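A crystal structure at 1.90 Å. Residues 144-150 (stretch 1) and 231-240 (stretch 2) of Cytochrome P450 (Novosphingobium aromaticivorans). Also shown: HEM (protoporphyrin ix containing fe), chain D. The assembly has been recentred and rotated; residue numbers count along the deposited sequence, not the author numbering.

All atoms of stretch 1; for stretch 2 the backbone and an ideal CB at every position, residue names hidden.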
# COMPACT_ATOMS: atom_id res chain seq x y z
N LEU A 144 11.63 -7.11 4.14
CA LEU A 144 11.26 -7.92 2.98
C LEU A 144 11.00 -7.13 1.68
O LEU A 144 11.48 -7.54 0.61
CB LEU A 144 10.08 -8.83 3.30
CG LEU A 144 9.75 -9.83 2.17
CD1 LEU A 144 10.77 -10.97 2.13
CD2 LEU A 144 8.35 -10.40 2.33
N PRO A 145 10.21 -6.03 1.73
CA PRO A 145 9.87 -5.36 0.46
C PRO A 145 11.09 -4.80 -0.27
O PRO A 145 11.13 -4.86 -1.49
CB PRO A 145 8.94 -4.21 0.91
CG PRO A 145 8.33 -4.72 2.22
CD PRO A 145 9.50 -5.40 2.87
N LEU A 146 12.07 -4.28 0.46
CA LEU A 146 13.29 -3.82 -0.21
C LEU A 146 14.07 -4.98 -0.79
O LEU A 146 14.52 -4.86 -1.93
CB LEU A 146 14.19 -2.97 0.71
CG LEU A 146 15.43 -2.41 -0.03
CD1 LEU A 146 15.04 -1.39 -1.14
CD2 LEU A 146 16.43 -1.77 0.95
N ASN A 147 14.24 -6.08 -0.05
CA ASN A 147 14.84 -7.29 -0.64
C ASN A 147 14.13 -7.77 -1.88
O ASN A 147 14.77 -8.17 -2.88
CB ASN A 147 14.95 -8.47 0.37
CG ASN A 147 15.93 -8.20 1.48
OD1 ASN A 147 16.59 -7.15 1.50
ND2 ASN A 147 16.02 -9.13 2.45
N ILE A 148 12.81 -7.75 -1.85
CA ILE A 148 12.06 -8.12 -3.05
C ILE A 148 12.34 -7.15 -4.21
O ILE A 148 12.56 -7.57 -5.35
CB ILE A 148 10.56 -8.28 -2.74
CG1 ILE A 148 10.33 -9.51 -1.85
CG2 ILE A 148 9.74 -8.28 -4.01
CD1 ILE A 148 8.92 -9.59 -1.33
N PHE A 149 12.39 -5.86 -3.90
CA PHE A 149 12.63 -4.86 -4.95
C PHE A 149 13.91 -5.17 -5.71
O PHE A 149 13.95 -5.10 -6.95
CB PHE A 149 12.81 -3.49 -4.34
CG PHE A 149 13.16 -2.43 -5.34
CD1 PHE A 149 12.17 -1.91 -6.19
CD2 PHE A 149 14.48 -1.98 -5.46
CE1 PHE A 149 12.51 -0.91 -7.12
CE2 PHE A 149 14.81 -0.99 -6.38
CZ PHE A 149 13.82 -0.45 -7.21
N LEU A 150 14.96 -5.45 -4.95
CA LEU A 150 16.28 -5.74 -5.54
C LEU A 150 16.23 -6.97 -6.45
O LEU A 150 16.93 -7.05 -7.50
CB LEU A 150 17.29 -5.99 -4.42
CG LEU A 150 18.14 -4.84 -3.86
CD1 LEU A 150 17.85 -3.48 -4.46
CD2 LEU A 150 18.24 -4.83 -2.35
N UNK A 231 7.41 3.10 -8.63
CA UNK A 231 7.54 1.65 -8.43
C UNK A 231 8.22 1.33 -7.11
O UNK A 231 7.75 0.45 -6.35
CB UNK A 231 8.33 1.02 -9.58
N UNK A 232 9.28 2.07 -6.78
CA UNK A 232 9.99 1.85 -5.53
C UNK A 232 9.08 2.17 -4.36
O UNK A 232 8.87 1.32 -3.49
CB UNK A 232 11.26 2.70 -5.47
N UNK A 233 8.57 3.41 -4.30
CA UNK A 233 7.76 3.81 -3.15
C UNK A 233 6.43 3.06 -3.06
O UNK A 233 6.00 2.73 -1.95
CB UNK A 233 7.49 5.31 -3.21
N UNK A 234 5.85 2.73 -4.21
CA UNK A 234 4.51 2.11 -4.25
C UNK A 234 4.48 0.70 -3.65
O UNK A 234 3.44 0.25 -3.17
CB UNK A 234 4.01 2.05 -5.70
N UNK A 235 5.62 0.02 -3.66
CA UNK A 235 5.71 -1.36 -3.20
C UNK A 235 6.41 -1.52 -1.84
O UNK A 235 6.52 -2.63 -1.34
CB UNK A 235 6.45 -2.19 -4.25
N UNK A 236 6.88 -0.43 -1.24
CA UNK A 236 7.62 -0.52 0.03
C UNK A 236 6.72 -0.46 1.27
O UNK A 236 6.52 -1.49 1.93
CB UNK A 236 8.65 0.61 0.10
N UNK A 237 6.16 0.69 1.59
CA UNK A 237 5.37 0.79 2.84
C UNK A 237 4.09 -0.02 2.77
O UNK A 237 3.63 -0.53 3.78
CB UNK A 237 5.03 2.25 3.14
N UNK A 238 3.48 -0.11 1.58
CA UNK A 238 2.19 -0.85 1.45
C UNK A 238 2.39 -2.35 1.75
O UNK A 238 1.60 -2.95 2.49
CB UNK A 238 1.61 -0.68 0.04
N UNK A 239 3.46 -2.92 1.19
CA UNK A 239 3.74 -4.35 1.37
C UNK A 239 4.19 -4.60 2.82
O UNK A 239 3.72 -5.54 3.45
CB UNK A 239 4.81 -4.82 0.38
N UNK A 240 5.01 -3.71 3.36
CA UNK A 240 5.39 -3.84 4.74
C UNK A 240 4.14 -3.85 5.65
O UNK A 240 4.05 -4.66 6.60
CB UNK A 240 6.34 -2.70 5.13
CHA HEM D . -1.67 2.21 -6.98
CHB HEM D . -2.38 -0.19 -2.80
CHC HEM D . 1.50 -2.90 -3.73
CHD HEM D . 2.76 0.13 -7.25
C1A HEM D . -2.23 1.73 -5.80
C2A HEM D . -3.49 2.17 -5.26
C3A HEM D . -3.71 1.53 -4.12
C4A HEM D . -2.56 0.67 -3.86
CMA HEM D . -4.94 1.76 -3.20
CAA HEM D . -4.46 3.19 -5.92
CBA HEM D . -3.98 4.58 -5.59
CGA HEM D . -4.92 5.66 -6.10
O1A HEM D . -4.55 6.87 -6.00
O2A HEM D . -6.05 5.38 -6.62
C1B HEM D . -1.40 -1.16 -2.68
C2B HEM D . -1.32 -2.16 -1.65
C3B HEM D . -0.23 -2.91 -1.93
C4B HEM D . 0.39 -2.38 -3.13
CMB HEM D . -2.32 -2.30 -0.50
CAB HEM D . 0.40 -4.10 -1.20
CBB HEM D . -0.06 -4.58 -0.04
C1C HEM D . 2.22 -2.36 -4.76
C2C HEM D . 3.43 -2.91 -5.37
C3C HEM D . 3.79 -2.02 -6.34
C4C HEM D . 2.78 -0.98 -6.42
CMC HEM D . 4.15 -4.22 -4.91
CAC HEM D . 4.96 -2.04 -7.35
CBC HEM D . 6.13 -2.59 -7.07
C1D HEM D . 1.70 0.93 -7.52
C2D HEM D . 1.68 1.93 -8.58
C3D HEM D . 0.29 2.54 -8.51
C4D HEM D . -0.40 1.90 -7.42
CMD HEM D . 2.82 2.26 -9.60
CAD HEM D . -0.22 3.65 -9.46
CBD HEM D . -1.14 2.95 -10.48
CGD HEM D . -1.79 4.07 -11.30
O1D HEM D . -1.79 5.25 -10.89
O2D HEM D . -2.37 3.80 -12.36
NA HEM D . -1.69 0.79 -4.93
NB HEM D . -0.37 -1.37 -3.58
NC HEM D . 1.84 -1.23 -5.46
ND HEM D . 0.48 0.96 -6.85
FE HEM D . 0.03 -0.26 -5.25

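Residues 144-150 and 231-240 are helical segments whose axes approach to 8.7 Å at 145°, closer to antiparallel than parallel. The facing surface of stretch 1, formed by P145, L146 and F149, is apolar, so packing must decide the fit.

At position 231, CA-to-CB runs sideways and the ideal CB lies 5.2 Å from F149 CE1; stretch 1 sets little preference here, and an aliphatic chain or another of moderate size would be compatible with it. It is L231, whose CB comes no nearer than 5.3 Å to F149 CE1.

Position 232 also points sideways, but its ideal CB is 4.2 Å from F149 CE1, beside an open aromatic face. A branched aliphatic or a methionine could bend over that ring. The residue is L232, with chi1 t and chi2 p; this conformation sets CD1 3.6 Å from the F149 ring centroid and 4° off its normal, a CH-pi contact over the face.

Position 233 is out of reach of stretch 1, which sets no preference; it is F233.

Position 234 is constrained by the heme instead. An ideal CB would be 2.8 Å from HEM CHD, a clash that leaves glycine as the fit. G234 accepts a hydrogen bond through O from water 1 (2.6 Å to the water O), and the O of that water binds HEM FE at 2.4 Å.

At position 235 an ideal CB would be directed toward stretch 1, but it would fall 2.9 Å from HEM CBC, so glycine again suits. G235 O lies 3.7 Å from P145 CB.

At position 236 the CA lies 5.4 Å from P145 CA, and CA-to-CB runs sideways, with the ideal CB 4.9 Å from P145 CB. A flexible aliphatic chain, leucine or methionine, could reach back to the apolar surface. L236, m then t, does so: CD2 lies 3.8 Å from P145 CB and 3.6 Å from L146 N, a packing contact.

Position 237 points away, so a polar or charged residue is possible; it is D237.

Position 238 runs sideways without reaching stretch 1, and a small hydroxyl residue could bond back to the preceding turn. T238 OG1 donates to G234 O at 2.7 Å, where the helix is kinked and N of 238 lacks its usual bond.

Position 239 points toward P145, its ideal CB 4.0 Å from P145 CG; a compact aliphatic suits. V239 places CG1 3.9 Å from P145 CG.

At position 240 CA-to-CB runs sideways, with the ideal CB 4.1 Å from P145 CG, favoring a small residue. A240 CB lies 4.0 Å from P145 CG, helping G235, L236 and V239 form the hole that receives the proline.

Stretch 2, residues 231-240: LLFGGLDTVA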
# COMPACT_ATOMS: atom_id res chain seq x y z
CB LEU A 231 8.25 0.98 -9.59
CG LEU A 231 7.40 0.87 -10.86
CD1 LEU A 231 8.32 0.16 -11.84
CD2 LEU A 231 6.11 0.06 -10.66
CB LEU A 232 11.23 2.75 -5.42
CG LEU A 232 12.04 2.60 -4.13
CD1 LEU A 232 12.68 1.20 -4.01
CD2 LEU A 232 13.13 3.66 -4.01
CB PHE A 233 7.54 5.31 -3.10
CG PHE A 233 8.75 6.09 -2.60
CD1 PHE A 233 9.22 5.94 -1.29
CD2 PHE A 233 9.40 6.99 -3.44
CE1 PHE A 233 10.32 6.65 -0.81
CE2 PHE A 233 10.52 7.74 -2.98
CZ PHE A 233 10.99 7.58 -1.67
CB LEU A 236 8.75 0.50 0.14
CG LEU A 236 10.01 0.26 -0.71
CD1 LEU A 236 11.05 1.33 -0.39
CD2 LEU A 236 10.61 -1.16 -0.60
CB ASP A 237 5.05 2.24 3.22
CG ASP A 237 4.35 3.03 2.12
OD1 ASP A 237 4.02 2.47 1.05
OD2 ASP A 237 4.14 4.27 2.30
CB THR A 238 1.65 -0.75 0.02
OG1 THR A 238 2.72 -1.06 -0.89
CG2 THR A 238 1.10 0.67 -0.27
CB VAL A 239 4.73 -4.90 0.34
CG1 VAL A 239 5.12 -6.37 0.66
CG2 VAL A 239 4.06 -4.86 -1.07
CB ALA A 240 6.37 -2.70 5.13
O HOH W 1 1.24 1.33 -3.94
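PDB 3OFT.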